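Long-range contacts in putative lipoprotein (Campylobacter jejuni subsp. jejuni, PDB 2G5G), which binds heme as a cofacial pair linked to dimerization, and probably takes part in bacterial heme transport: residues 55-59 and 262-266; 86-90 and 137-143; 201-205 and 228-234; 223-227 and 254-259. All coordinates share one frame; numbering follows the deposited sequence.

Contact 1 (55-59 and 262-266); sequences KHKIS and LIYKG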
loop_
_atom_site.group_PDB
_atom_site.type_symbol
_atom_site.label_atom_id
_atom_site.label_comp_id
_atom_site.label_asym_id
_atom_site.label_seq_id
_atom_site.Cartn_x
_atom_site.Cartn_y
_atom_site.Cartn_z
ATOM N N LYS A 55 -24.406 -15.288 2.024
ATOM C CA LYS A 55 -25.824 -15.015 1.766
ATOM C C LYS A 55 -26.009 -13.896 0.722
ATOM O O LYS A 55 -27.012 -13.887 -0.015
ATOM C CB LYS A 55 -26.539 -14.633 3.052
ATOM C CG LYS A 55 -26.903 -15.826 3.920
ATOM C CD LYS A 55 -27.525 -15.348 5.210
ATOM C CE LYS A 55 -27.628 -16.467 6.245
ATOM N NZ LYS A 55 -28.198 -15.904 7.504
ATOM N N HIS A 56 -25.048 -12.981 0.668
ATOM C CA HIS A 56 -25.059 -11.933 -0.362
ATOM C C HIS A 56 -24.902 -12.555 -1.721
ATOM O O HIS A 56 -25.645 -12.244 -2.662
ATOM C CB HIS A 56 -23.945 -10.908 -0.109
ATOM C CG HIS A 56 -24.231 -10.009 1.055
ATOM N ND1 HIS A 56 -23.493 -8.888 1.332
ATOM C CD2 HIS A 56 -25.171 -10.092 2.024
ATOM C CE1 HIS A 56 -23.969 -8.305 2.424
ATOM N NE2 HIS A 56 -25.004 -9.011 2.850
ATOM N N LYS A 57 -23.919 -13.457 -1.811
ATOM C CA LYS A 57 -23.651 -14.145 -3.059
ATOM C C LYS A 57 -24.862 -14.920 -3.581
ATOM O O LYS A 57 -25.196 -14.840 -4.757
ATOM C CB LYS A 57 -22.327 -14.915 -2.937
ATOM C CG LYS A 57 -21.232 -13.896 -3.171
ATOM C CD LYS A 57 -20.142 -13.927 -2.193
ATOM C CE LYS A 57 -19.631 -12.559 -1.993
ATOM N NZ LYS A 57 -18.836 -11.864 -3.050
ATOM N N ILE A 58 -25.575 -15.614 -2.707
ATOM C CA ILE A 58 -26.826 -16.251 -3.119
ATOM C C ILE A 58 -27.877 -15.239 -3.633
ATOM O O ILE A 58 -28.528 -15.456 -4.664
ATOM C CB ILE A 58 -27.431 -17.140 -1.983
ATOM C CG1 ILE A 58 -26.435 -18.237 -1.584
ATOM C CG2 ILE A 58 -28.726 -17.758 -2.466
ATOM C CD1 ILE A 58 -26.672 -18.852 -0.184
ATOM N N SER A 59 -28.055 -14.153 -2.879
ATOM C CA SER A 59 -28.973 -13.062 -3.229
ATOM C C SER A 59 -28.715 -12.425 -4.621
ATOM O O SER A 59 -29.643 -12.104 -5.361
ATOM C CB SER A 59 -28.881 -12.002 -2.119
ATOM O OG SER A 59 -29.476 -12.516 -0.927
ATOM N N LEU A 262 -32.043 -5.616 1.486
ATOM C CA LEU A 262 -32.352 -6.991 1.835
ATOM C C LEU A 262 -31.859 -7.220 3.229
ATOM O O LEU A 262 -30.722 -6.900 3.544
ATOM C CB LEU A 262 -31.695 -7.981 0.865
ATOM C CG LEU A 262 -32.601 -8.303 -0.313
ATOM C CD1 LEU A 262 -32.531 -7.104 -1.282
ATOM C CD2 LEU A 262 -32.127 -9.608 -1.034
ATOM N N ILE A 263 -32.734 -7.761 4.064
ATOM C CA ILE A 263 -32.451 -7.908 5.492
ATOM C C ILE A 263 -32.538 -9.398 5.786
ATOM O O ILE A 263 -33.533 -10.036 5.443
ATOM C CB ILE A 263 -33.451 -7.118 6.375
ATOM C CG1 ILE A 263 -33.301 -5.607 6.126
ATOM C CG2 ILE A 263 -33.221 -7.434 7.874
ATOM C CD1 ILE A 263 -34.429 -4.773 6.683
ATOM N N TYR A 264 -31.482 -9.926 6.393
ATOM C CA TYR A 264 -31.329 -11.377 6.583
ATOM C C TYR A 264 -31.630 -11.806 8.026
ATOM O O TYR A 264 -31.326 -11.078 8.965
ATOM C CB TYR A 264 -29.911 -11.816 6.190
ATOM C CG TYR A 264 -29.565 -11.510 4.756
ATOM C CD1 TYR A 264 -28.829 -10.370 4.428
ATOM C CD2 TYR A 264 -29.992 -12.346 3.724
ATOM C CE1 TYR A 264 -28.524 -10.062 3.106
ATOM C CE2 TYR A 264 -29.681 -12.055 2.379
ATOM C CZ TYR A 264 -28.942 -10.919 2.088
ATOM O OH TYR A 264 -28.646 -10.615 0.772
ATOM N N LYS A 265 -32.224 -12.983 8.180
ATOM C CA LYS A 265 -32.573 -13.534 9.506
ATOM C C LYS A 265 -31.374 -14.216 10.184
ATOM O O LYS A 265 -30.766 -15.133 9.612
ATOM C CB LYS A 265 -33.753 -14.504 9.397
ATOM C CG LYS A 265 -35.153 -13.850 9.465
ATOM C CD LYS A 265 -35.356 -12.658 8.525
ATOM C CE LYS A 265 -36.704 -12.742 7.787
ATOM N NZ LYS A 265 -37.906 -12.983 8.660
ATOM N N GLY A 266 -31.027 -13.758 11.392
ATOM C CA GLY A 266 -31.727 -12.637 12.035
ATOM C C GLY A 266 -32.674 -13.036 13.155
ATOM O O GLY A 266 -32.450 -12.680 14.321
HETATM O O HOH W 1 -30.692 -15.481 6.354
#
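The 55-59 turn of helix 54-73 passes strand 262-264 with Lys55 nearest Tyr264 and Ser59 nearest Leu262, the two short axes 10.8 Å apart at their closest and running at 137° to one another. Tyr264 does most of the bridging. The Tyr264 and Lys55 side chains run past each other in opposite directions, and Lys55 CB sits over one face of the ring toward the rim, 4.1 Å from Tyr264 CE2. Ser59 comes instead to the edge of the ring, in its plane, where Tyr264 OH donates to Ser59 OG over 2.7 Å. With chi1 at -70°, that serine oxygen lies beside its own backbone N and donates in turn to Lys55 O at 3.0 Å, so a short relay leads from phenol to helix backbone. Lys55 O is gripped twice, since Ser59 N also reaches it, from the other face of the carbonyl plane. His56 meets the tyrosine obliquely, its CD2 3.5 Å from Tyr264 CE1 and the ring planes 31° apart; His56 ND1 accepts from Lys50 N and NE2 bonds to Ser249 O, which fixes the rotation of the imidazole. Leu262 CD2 packs beside the serine, 3.9 Å from Ser59 OG. At the outer rim the extended Lys55 chain carries NZ to a water at 2.8 Å, which donates to Lys265 O. Thus the start of helix 54-73 lies against the sheet: strand 260-264 runs between strands 19-23 and 243-248, Leu248 touches both His56 and Tyr264, and Leu13 packs on Ser59 and Tyr264.

Contact 2 (86-90 and 137-143); sequences ASTEQ and ILGANLS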
loop_
_atom_site.group_PDB
_atom_site.type_symbol
_atom_site.label_atom_id
_atom_site.label_comp_id
_atom_site.label_asym_id
_atom_site.label_seq_id
_atom_site.Cartn_x
_atom_site.Cartn_y
_atom_site.Cartn_z
ATOM N N ALA A 86 -11.271 -4.158 -14.032
ATOM C CA ALA A 86 -10.979 -2.809 -14.485
ATOM C C ALA A 86 -11.589 -2.510 -15.855
ATOM O O ALA A 86 -11.696 -3.411 -16.690
ATOM C CB ALA A 86 -9.459 -2.553 -14.511
ATOM N N SER A 87 -11.957 -1.245 -16.074
ATOM C CA SER A 87 -12.559 -0.797 -17.354
ATOM C C SER A 87 -11.544 -0.864 -18.514
ATOM O O SER A 87 -11.921 -1.025 -19.679
ATOM C CB SER A 87 -13.114 0.621 -17.215
ATOM O OG SER A 87 -12.079 1.563 -17.071
ATOM N N THR A 88 -10.262 -0.729 -18.169
ATOM C CA THR A 88 -9.127 -0.947 -19.100
ATOM C C THR A 88 -9.083 -2.356 -19.715
ATOM O O THR A 88 -8.409 -2.570 -20.724
ATOM C CB THR A 88 -7.771 -0.719 -18.384
ATOM O OG1 THR A 88 -7.705 -1.558 -17.219
ATOM C CG2 THR A 88 -7.613 0.723 -17.988
ATOM N N GLU A 89 -9.792 -3.302 -19.107
ATOM C CA GLU A 89 -9.826 -4.695 -19.541
ATOM C C GLU A 89 -10.890 -4.977 -20.609
ATOM O O GLU A 89 -11.014 -6.105 -21.058
ATOM C CB GLU A 89 -10.107 -5.591 -18.328
ATOM C CG GLU A 89 -9.276 -6.853 -18.231
ATOM C CD GLU A 89 -7.800 -6.564 -17.961
ATOM O OE1 GLU A 89 -7.480 -5.489 -17.403
ATOM O OE2 GLU A 89 -6.963 -7.408 -18.311
ATOM N N GLN A 90 -11.666 -3.971 -21.002
ATOM C CA GLN A 90 -12.871 -4.220 -21.797
ATOM C C GLN A 90 -12.622 -4.929 -23.136
ATOM O O GLN A 90 -13.350 -5.866 -23.501
ATOM C CB GLN A 90 -13.703 -2.946 -21.994
ATOM C CG GLN A 90 -15.154 -3.245 -22.376
ATOM C CD GLN A 90 -15.845 -4.142 -21.374
ATOM O OE1 GLN A 90 -15.757 -3.911 -20.162
ATOM N NE2 GLN A 90 -16.546 -5.164 -21.862
ATOM N N ILE A 137 -20.260 -8.931 -19.619
ATOM C CA ILE A 137 -19.546 -8.421 -18.431
ATOM C C ILE A 137 -18.718 -7.197 -18.758
ATOM O O ILE A 137 -17.877 -7.214 -19.684
ATOM C CB ILE A 137 -18.691 -9.532 -17.720
ATOM C CG1 ILE A 137 -19.633 -10.586 -17.130
ATOM C CG2 ILE A 137 -17.800 -8.920 -16.630
ATOM C CD1 ILE A 137 -18.985 -11.826 -16.542
ATOM N N LEU A 138 -18.940 -6.129 -17.991
ATOM C CA LEU A 138 -18.178 -4.903 -18.143
ATOM C C LEU A 138 -17.195 -4.719 -16.978
ATOM O O LEU A 138 -17.547 -4.998 -15.828
ATOM C CB LEU A 138 -19.124 -3.681 -18.218
ATOM C CG LEU A 138 -20.382 -3.767 -19.095
ATOM C CD1 LEU A 138 -21.285 -2.508 -18.886
ATOM C CD2 LEU A 138 -20.013 -3.957 -20.597
ATOM N N GLY A 139 -15.979 -4.251 -17.282
ATOM C CA GLY A 139 -15.042 -3.779 -16.241
ATOM C C GLY A 139 -15.426 -2.378 -15.812
ATOM O O GLY A 139 -15.582 -1.497 -16.653
ATOM N N ALA A 140 -15.652 -2.178 -14.505
ATOM C CA ALA A 140 -16.190 -0.910 -14.020
ATOM C C ALA A 140 -15.111 -0.036 -13.433
ATOM O O ALA A 140 -15.250 1.179 -13.381
ATOM C CB ALA A 140 -17.321 -1.167 -12.954
ATOM N N ASN A 141 -14.018 -0.656 -13.006
ATOM C CA ASN A 141 -13.083 -0.021 -12.066
ATOM C C ASN A 141 -11.791 0.567 -12.689
ATOM O O ASN A 141 -11.484 0.375 -13.877
ATOM C CB ASN A 141 -12.700 -1.081 -11.016
ATOM C CG ASN A 141 -12.467 -0.495 -9.611
ATOM O OD1 ASN A 141 -12.244 0.697 -9.444
ATOM N ND2 ASN A 141 -12.520 -1.361 -8.607
ATOM N N LEU A 142 -11.044 1.287 -11.861
ATOM C CA LEU A 142 -9.643 1.646 -12.120
ATOM C C LEU A 142 -8.754 0.407 -12.296
ATOM O O LEU A 142 -9.013 -0.619 -11.685
ATOM C CB LEU A 142 -9.099 2.398 -10.901
ATOM C CG LEU A 142 -8.981 3.924 -10.872
ATOM C CD1 LEU A 142 -9.852 4.684 -11.870
ATOM C CD2 LEU A 142 -9.153 4.424 -9.428
ATOM N N SER A 143 -7.689 0.518 -13.093
ATOM C CA SER A 143 -6.638 -0.516 -13.089
ATOM C C SER A 143 -5.710 -0.352 -11.861
ATOM O O SER A 143 -5.675 0.710 -11.257
ATOM C CB SER A 143 -5.790 -0.429 -14.363
ATOM O OG SER A 143 -5.115 0.803 -14.415
HETATM O O HOH W 2 -16.011 -1.287 -19.345
#
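Ile137 and Gln90 open a contact in which the edge strand 137-141 of the mixed sheet is met by a side-chain amide and then, for a single parallel bridge between Ala86 and Asn141, by backbone. Ile137 O takes a straight bond from Gln90 NE2 (3.3 Å, 173° at the hydrogen), lying in the plane of that amide; NE2 has a further partner in Asp94. Leu138 crosses the glutamine obliquely, its CD2 beside Gln90 NE2, and Gly139 N donates to Gln90 OE1 at 2.9 Å, nearly along the C=O axis. The glutamine thus pairs with the strand much as the N-H and C=O of one residue in a neighbouring parallel strand would, a bend at chi2 (56°) turning the amide toward the strand. A water 2.8 Å from Gln90 OE1 and 2.7 Å from Gly139 O donates to both. Gly139 CA also makes a CH...O contact with Ala86 O at 3.4 Å. Asn141 O receives Ser87 N in its carbonyl plane, on a lone pair, at 2.8 Å; the Asn141 side chain lies about 6 Å from a bound heme and its ND2 bonds to Glu83 O. Ser143 CB, at the N-cap of helix 144-151, ends 3.6 Å from Thr88 OG1.

Contact 3 (201-205 and 228-234); sequences DRRMA and IGIPLHI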
loop_
_atom_site.group_PDB
_atom_site.type_symbol
_atom_site.label_atom_id
_atom_site.label_comp_id
_atom_site.label_asym_id
_atom_site.label_seq_id
_atom_site.Cartn_x
_atom_site.Cartn_y
_atom_site.Cartn_z
ATOM N N ASP A 201 -14.966 5.473 -7.553
ATOM C CA ASP A 201 -16.391 5.827 -7.668
ATOM C C ASP A 201 -16.712 6.601 -8.941
ATOM O O ASP A 201 -17.711 6.328 -9.617
ATOM C CB ASP A 201 -16.801 6.589 -6.404
ATOM C CG ASP A 201 -16.956 5.666 -5.213
ATOM O OD1 ASP A 201 -17.112 4.434 -5.427
ATOM O OD2 ASP A 201 -16.905 6.146 -4.052
ATOM N N ARG A 202 -15.807 7.506 -9.311
ATOM C CA ARG A 202 -15.928 8.318 -10.501
ATOM C C ARG A 202 -15.867 7.451 -11.764
ATOM O O ARG A 202 -16.689 7.616 -12.661
ATOM C CB ARG A 202 -14.821 9.380 -10.532
ATOM C CG ARG A 202 -14.892 10.348 -11.707
ATOM C CD ARG A 202 -16.222 11.099 -11.744
ATOM N NE ARG A 202 -16.500 11.916 -10.551
ATOM C CZ ARG A 202 -16.096 13.178 -10.397
ATOM N NH1 ARG A 202 -15.372 13.789 -11.343
ATOM N NH2 ARG A 202 -16.407 13.844 -9.292
ATOM N N ARG A 203 -14.906 6.536 -11.796
ATOM C CA ARG A 203 -14.720 5.624 -12.940
ATOM C C ARG A 203 -15.903 4.678 -13.107
ATOM O O ARG A 203 -16.448 4.600 -14.203
ATOM C CB ARG A 203 -13.432 4.803 -12.798
ATOM C CG ARG A 203 -13.307 3.631 -13.814
ATOM C CD ARG A 203 -13.208 4.116 -15.244
ATOM N NE ARG A 203 -12.094 5.061 -15.415
ATOM C CZ ARG A 203 -10.799 4.715 -15.541
ATOM N NH1 ARG A 203 -10.408 3.445 -15.532
ATOM N NH2 ARG A 203 -9.895 5.670 -15.676
HETATM N N MSE A 204 -16.281 3.970 -12.037
HETATM C CA MSE A 204 -17.468 3.114 -12.070
HETATM C C MSE A 204 -18.700 3.900 -12.541
HETATM O O MSE A 204 -19.442 3.382 -13.392
HETATM C CB MSE A 204 -17.704 2.404 -10.741
HETATM C CG MSE A 204 -16.516 1.467 -10.336
HETATM SE SE MSE A 204 -17.003 0.245 -9.014
HETATM C CE MSE A 204 -16.031 1.167 -7.568
ATOM N N ALA A 205 -18.909 5.121 -12.016
ATOM C CA ALA A 205 -19.967 6.030 -12.534
ATOM C C ALA A 205 -19.828 6.333 -14.022
ATOM O O ALA A 205 -20.826 6.341 -14.763
ATOM C CB ALA A 205 -20.043 7.330 -11.755
ATOM N N ILE A 228 -22.355 8.485 -0.067
ATOM C CA ILE A 228 -20.913 8.743 -0.235
ATOM C C ILE A 228 -20.335 8.188 -1.549
ATOM O O ILE A 228 -19.156 8.410 -1.841
ATOM C CB ILE A 228 -20.105 8.102 0.908
ATOM C CG1 ILE A 228 -20.364 6.585 0.951
ATOM C CG2 ILE A 228 -20.404 8.819 2.262
ATOM C CD1 ILE A 228 -19.587 5.812 1.978
ATOM N N GLY A 229 -21.137 7.418 -2.287
ATOM C CA GLY A 229 -20.590 6.606 -3.393
ATOM C C GLY A 229 -20.954 6.987 -4.817
ATOM O O GLY A 229 -21.281 8.136 -5.139
ATOM N N ILE A 230 -20.884 5.978 -5.675
ATOM C CA ILE A 230 -21.217 6.107 -7.094
ATOM C C ILE A 230 -22.455 6.969 -7.464
ATOM O O ILE A 230 -22.367 7.754 -8.402
ATOM C CB ILE A 230 -21.325 4.716 -7.748
ATOM C CG1 ILE A 230 -19.948 4.011 -7.646
ATOM C CG2 ILE A 230 -21.850 4.833 -9.236
ATOM C CD1 ILE A 230 -20.020 2.484 -7.711
ATOM N N PRO A 231 -23.591 6.819 -6.751
ATOM C CA PRO A 231 -24.759 7.688 -7.081
ATOM C C PRO A 231 -24.486 9.201 -7.128
ATOM O O PRO A 231 -25.045 9.899 -7.986
ATOM C CB PRO A 231 -25.789 7.313 -6.009
ATOM C CG PRO A 231 -25.489 5.857 -5.712
ATOM C CD PRO A 231 -23.951 5.826 -5.717
ATOM N N LEU A 232 -23.608 9.703 -6.247
ATOM C CA LEU A 232 -23.231 11.112 -6.265
ATOM C C LEU A 232 -22.491 11.481 -7.553
ATOM O O LEU A 232 -22.681 12.567 -8.093
ATOM C CB LEU A 232 -22.327 11.443 -5.071
ATOM C CG LEU A 232 -22.871 11.127 -3.675
ATOM C CD1 LEU A 232 -21.779 11.404 -2.620
ATOM C CD2 LEU A 232 -24.129 11.972 -3.426
ATOM N N HIS A 233 -21.656 10.566 -8.032
ATOM C CA HIS A 233 -20.831 10.819 -9.213
ATOM C C HIS A 233 -21.692 10.756 -10.455
ATOM O O HIS A 233 -21.533 11.583 -11.360
ATOM C CB HIS A 233 -19.651 9.834 -9.299
ATOM C CG HIS A 233 -18.708 9.939 -8.139
ATOM N ND1 HIS A 233 -17.514 10.624 -8.208
ATOM C CD2 HIS A 233 -18.793 9.460 -6.874
ATOM C CE1 HIS A 233 -16.906 10.565 -7.036
ATOM N NE2 HIS A 233 -17.660 9.865 -6.208
ATOM N N ILE A 234 -22.656 9.824 -10.472
ATOM C CA ILE A 234 -23.672 9.789 -11.554
ATOM C C ILE A 234 -24.402 11.129 -11.682
ATOM O O ILE A 234 -24.585 11.652 -12.782
ATOM C CB ILE A 234 -24.667 8.604 -11.374
ATOM C CG1 ILE A 234 -23.933 7.262 -11.549
ATOM C CG2 ILE A 234 -25.902 8.721 -12.351
ATOM C CD1 ILE A 234 -24.802 6.014 -11.200
HETATM O O HOH W 3 -17.195 8.677 -3.597
#
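Arg202 and His233 supply the direct hydrogen bond of this helix-helix crossing: Arg202 NE donates to His233 ND1 at 2.9 Å, with 163° at the hydrogen. The bond lies in the imidazole plane and close to the guanidinium plane, and the two planes stand 57° apart; the arginine chain, bent at chi2 and chi3, crosses the histidine at about a right angle. Arg202 NH2 bonds to Lys158 O and Ser162 OG.

Water mediates a second polar link. One molecule in the imidazole plane lies 2.9 Å from His233 NE2 and 2.6 Å from Asp201 OD2, and Ile228 O is beside it too. The other carboxylate oxygen, OD1, is bonded to His223 ND1, so Asp201 is tied down on both branches.

Packing does the rest. One face of the His233 ring is covered by backbone of the first helix, Asp201 C above its centre and Arg202 N toward the rim. Ala205 CB presses 3.5 Å from His233 CB and 3.9 Å from Ile234 CG1, while Ile230 CD1 reaches CB of Met204, a selenomethionine here, at 3.8 Å.

Crossing at -60° with short axes 8.2 Å apart, these are two close-packed helices with a small alanine where they meet. Helix 187-210 also carries Leu189, Leu193 and Ile196 of the heme pocket, so the contact seats a pocket helix on helix 230-236.

Contact 4 (223-227 and 254-259); sequences HTSKK and DLKDSD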
loop_
_atom_site.group_PDB
_atom_site.type_symbol
_atom_site.label_atom_id
_atom_site.label_comp_id
_atom_site.label_asym_id
_atom_site.label_seq_id
_atom_site.Cartn_x
_atom_site.Cartn_y
_atom_site.Cartn_z
ATOM N N HIS A 223 -19.316 1.695 -1.994
ATOM C CA HIS A 223 -19.389 2.186 -3.370
ATOM C C HIS A 223 -20.816 2.447 -3.872
ATOM O O HIS A 223 -21.061 3.379 -4.617
ATOM C CB HIS A 223 -18.681 1.167 -4.299
ATOM C CG HIS A 223 -17.209 1.112 -4.082
ATOM N ND1 HIS A 223 -16.376 2.161 -4.392
ATOM C CD2 HIS A 223 -16.417 0.134 -3.579
ATOM C CE1 HIS A 223 -15.132 1.839 -4.084
ATOM N NE2 HIS A 223 -15.129 0.612 -3.595
ATOM N N THR A 224 -21.744 1.621 -3.459
ATOM C CA THR A 224 -23.110 1.755 -3.955
ATOM C C THR A 224 -23.924 2.773 -3.150
ATOM O O THR A 224 -25.005 3.205 -3.588
ATOM C CB THR A 224 -23.817 0.420 -4.038
ATOM O OG1 THR A 224 -23.997 -0.121 -2.727
ATOM C CG2 THR A 224 -23.012 -0.568 -4.963
ATOM N N SER A 225 -23.400 3.145 -1.975
ATOM C CA SER A 225 -24.085 4.055 -1.077
ATOM C C SER A 225 -24.478 5.369 -1.768
ATOM O O SER A 225 -23.639 6.085 -2.317
ATOM C CB SER A 225 -23.205 4.381 0.140
ATOM O OG SER A 225 -23.764 5.497 0.831
ATOM N N LYS A 226 -25.755 5.710 -1.671
ATOM C CA LYS A 226 -26.230 6.979 -2.146
ATOM C C LYS A 226 -25.655 8.173 -1.364
ATOM O O LYS A 226 -25.730 9.279 -1.844
ATOM C CB LYS A 226 -27.752 7.017 -2.043
ATOM C CG LYS A 226 -28.446 6.085 -3.059
ATOM C CD LYS A 226 -29.901 5.940 -2.700
ATOM C CE LYS A 226 -30.682 7.210 -2.960
ATOM N NZ LYS A 226 -32.104 7.069 -2.559
ATOM N N LYS A 227 -25.166 7.942 -0.149
ATOM C CA LYS A 227 -24.613 9.016 0.705
ATOM C C LYS A 227 -23.190 9.440 0.336
ATOM O O LYS A 227 -22.852 10.609 0.432
ATOM C CB LYS A 227 -24.593 8.565 2.160
ATOM C CG LYS A 227 -25.968 8.253 2.754
ATOM C CD LYS A 227 -25.838 7.598 4.126
ATOM C CE LYS A 227 -25.338 8.572 5.202
ATOM N NZ LYS A 227 -25.135 7.789 6.491
ATOM N N ASP A 254 -28.441 1.889 7.275
ATOM C CA ASP A 254 -28.789 3.269 7.042
ATOM C C ASP A 254 -29.670 3.301 5.807
ATOM O O ASP A 254 -29.236 2.923 4.696
ATOM C CB ASP A 254 -27.519 4.106 6.851
ATOM C CG ASP A 254 -27.792 5.594 6.786
ATOM O OD1 ASP A 254 -26.869 6.338 7.119
ATOM O OD2 ASP A 254 -28.902 6.049 6.442
ATOM N N LEU A 255 -30.910 3.729 6.007
ATOM C CA LEU A 255 -31.902 3.803 4.943
ATOM C C LEU A 255 -31.484 4.716 3.790
ATOM O O LEU A 255 -31.846 4.485 2.649
ATOM C CB LEU A 255 -33.244 4.251 5.521
ATOM C CG LEU A 255 -33.931 3.336 6.538
ATOM C CD1 LEU A 255 -35.069 4.125 7.223
ATOM C CD2 LEU A 255 -34.416 2.035 5.870
ATOM N N LYS A 256 -30.716 5.748 4.102
ATOM C CA LYS A 256 -30.246 6.693 3.116
ATOM C C LYS A 256 -29.231 6.120 2.126
ATOM O O LYS A 256 -28.925 6.783 1.127
ATOM C CB LYS A 256 -29.620 7.914 3.807
ATOM C CG LYS A 256 -30.569 8.664 4.751
ATOM C CD LYS A 256 -29.887 9.909 5.422
ATOM C CE LYS A 256 -28.805 9.534 6.501
ATOM N NZ LYS A 256 -29.262 8.527 7.565
ATOM N N ASP A 257 -28.674 4.947 2.431
ATOM C CA ASP A 257 -27.647 4.334 1.600
ATOM C C ASP A 257 -28.210 3.742 0.303
ATOM O O ASP A 257 -27.470 3.517 -0.647
ATOM C CB ASP A 257 -26.928 3.218 2.366
ATOM C CG ASP A 257 -25.776 3.725 3.192
ATOM O OD1 ASP A 257 -25.255 4.808 2.899
ATOM O OD2 ASP A 257 -25.387 3.023 4.145
ATOM N N SER A 258 -29.502 3.446 0.264
ATOM C CA SER A 258 -30.000 2.648 -0.859
ATOM C C SER A 258 -31.508 2.912 -1.043
ATOM O O SER A 258 -32.090 3.650 -0.263
ATOM C CB SER A 258 -29.686 1.173 -0.578
ATOM O OG SER A 258 -30.515 0.648 0.450
ATOM N N ASP A 259 -32.115 2.342 -2.079
ATOM C CA ASP A 259 -33.566 2.433 -2.322
ATOM C C ASP A 259 -34.313 1.187 -1.844
ATOM O O ASP A 259 -35.523 1.236 -1.527
ATOM C CB ASP A 259 -33.822 2.664 -3.817
ATOM C CG ASP A 259 -33.146 3.937 -4.307
ATOM O OD1 ASP A 259 -33.501 5.029 -3.767
ATOM O OD2 ASP A 259 -32.230 3.856 -5.164
HETATM O O HOH W 4 -26.164 0.808 -1.070
HETATM O O HOH W 5 -32.758 6.384 0.521
#
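Ser225 and Asp257 form the tight centre of a contact between two turns, an ST turn at Ser225 just past helix 221-224 and an Asx turn at Asp254 in the loop leading to strand 260-264. Ser225 OG donates to Asp257 OD1 at 2.6 Å, approaching from above the carboxylate plane. With OG anti to the backbone N (chi1 167°), the same oxygen accepts from Lys227 N and closes the ST turn. Alongside, Lys226 N donates to Asp257 O at 3.0 Å, the donor standing 45° above the carbonyl plane, and a water links that oxygen to Thr224 OG1. The hydroxyl and backbone bonds together fix the two turns against each other at their closest backbone approach. The packed part continues along Lys226, whose chain runs past the buried Ser258 and bends at chi3 to cross the buried Asp259 at about a right angle; Lys226 NZ forms a salt bridge with Asp259 OD1 at 2.8 Å, on the syn side, an oxygen that His25 NE2 also binds. A water spans Lys226 NZ and Ser258 O.

The looser, solvent side is made by Lys227, Asp254 and the exposed Lys256. Both lysines turn to Asp254, with Lys227 NZ and Lys256 NZ 4.3 Å apart and the carboxylate probably offsetting the like charges. Lys227 NZ is modelled in a salt bridge with Asp254 OD1 so short that its length is doubtful. Asp254 OD2 takes two bonds: Lys256 N closes the Asx turn from one face of its plane at 3.0 Å, and Lys256 NZ arrives from the other at 2.7 Å.

Contacts 1 and 2 lie on opposite sides of the chain's centre, their centres about 27 Å apart, and both reach the mixed sheet: contact 1 at strand 260-264, contact 2 at the edge strand 137-141. Along the chain contact 1 spans the other three; contact 2 closes before contact 3 opens, and contacts 3 and 4 interleave. Contact 3 joins its neighbours directly. Arg203 and Met204 pack on Ala140 of contact 2, while Asp201 and Ile230 probably hydrogen-bond His223 of contact 4, about 12 Å away between centres. Helix 187-210, which lines the heme pocket, is thereby connected through successive contacts to both the sheet edge and the 254-259 loop.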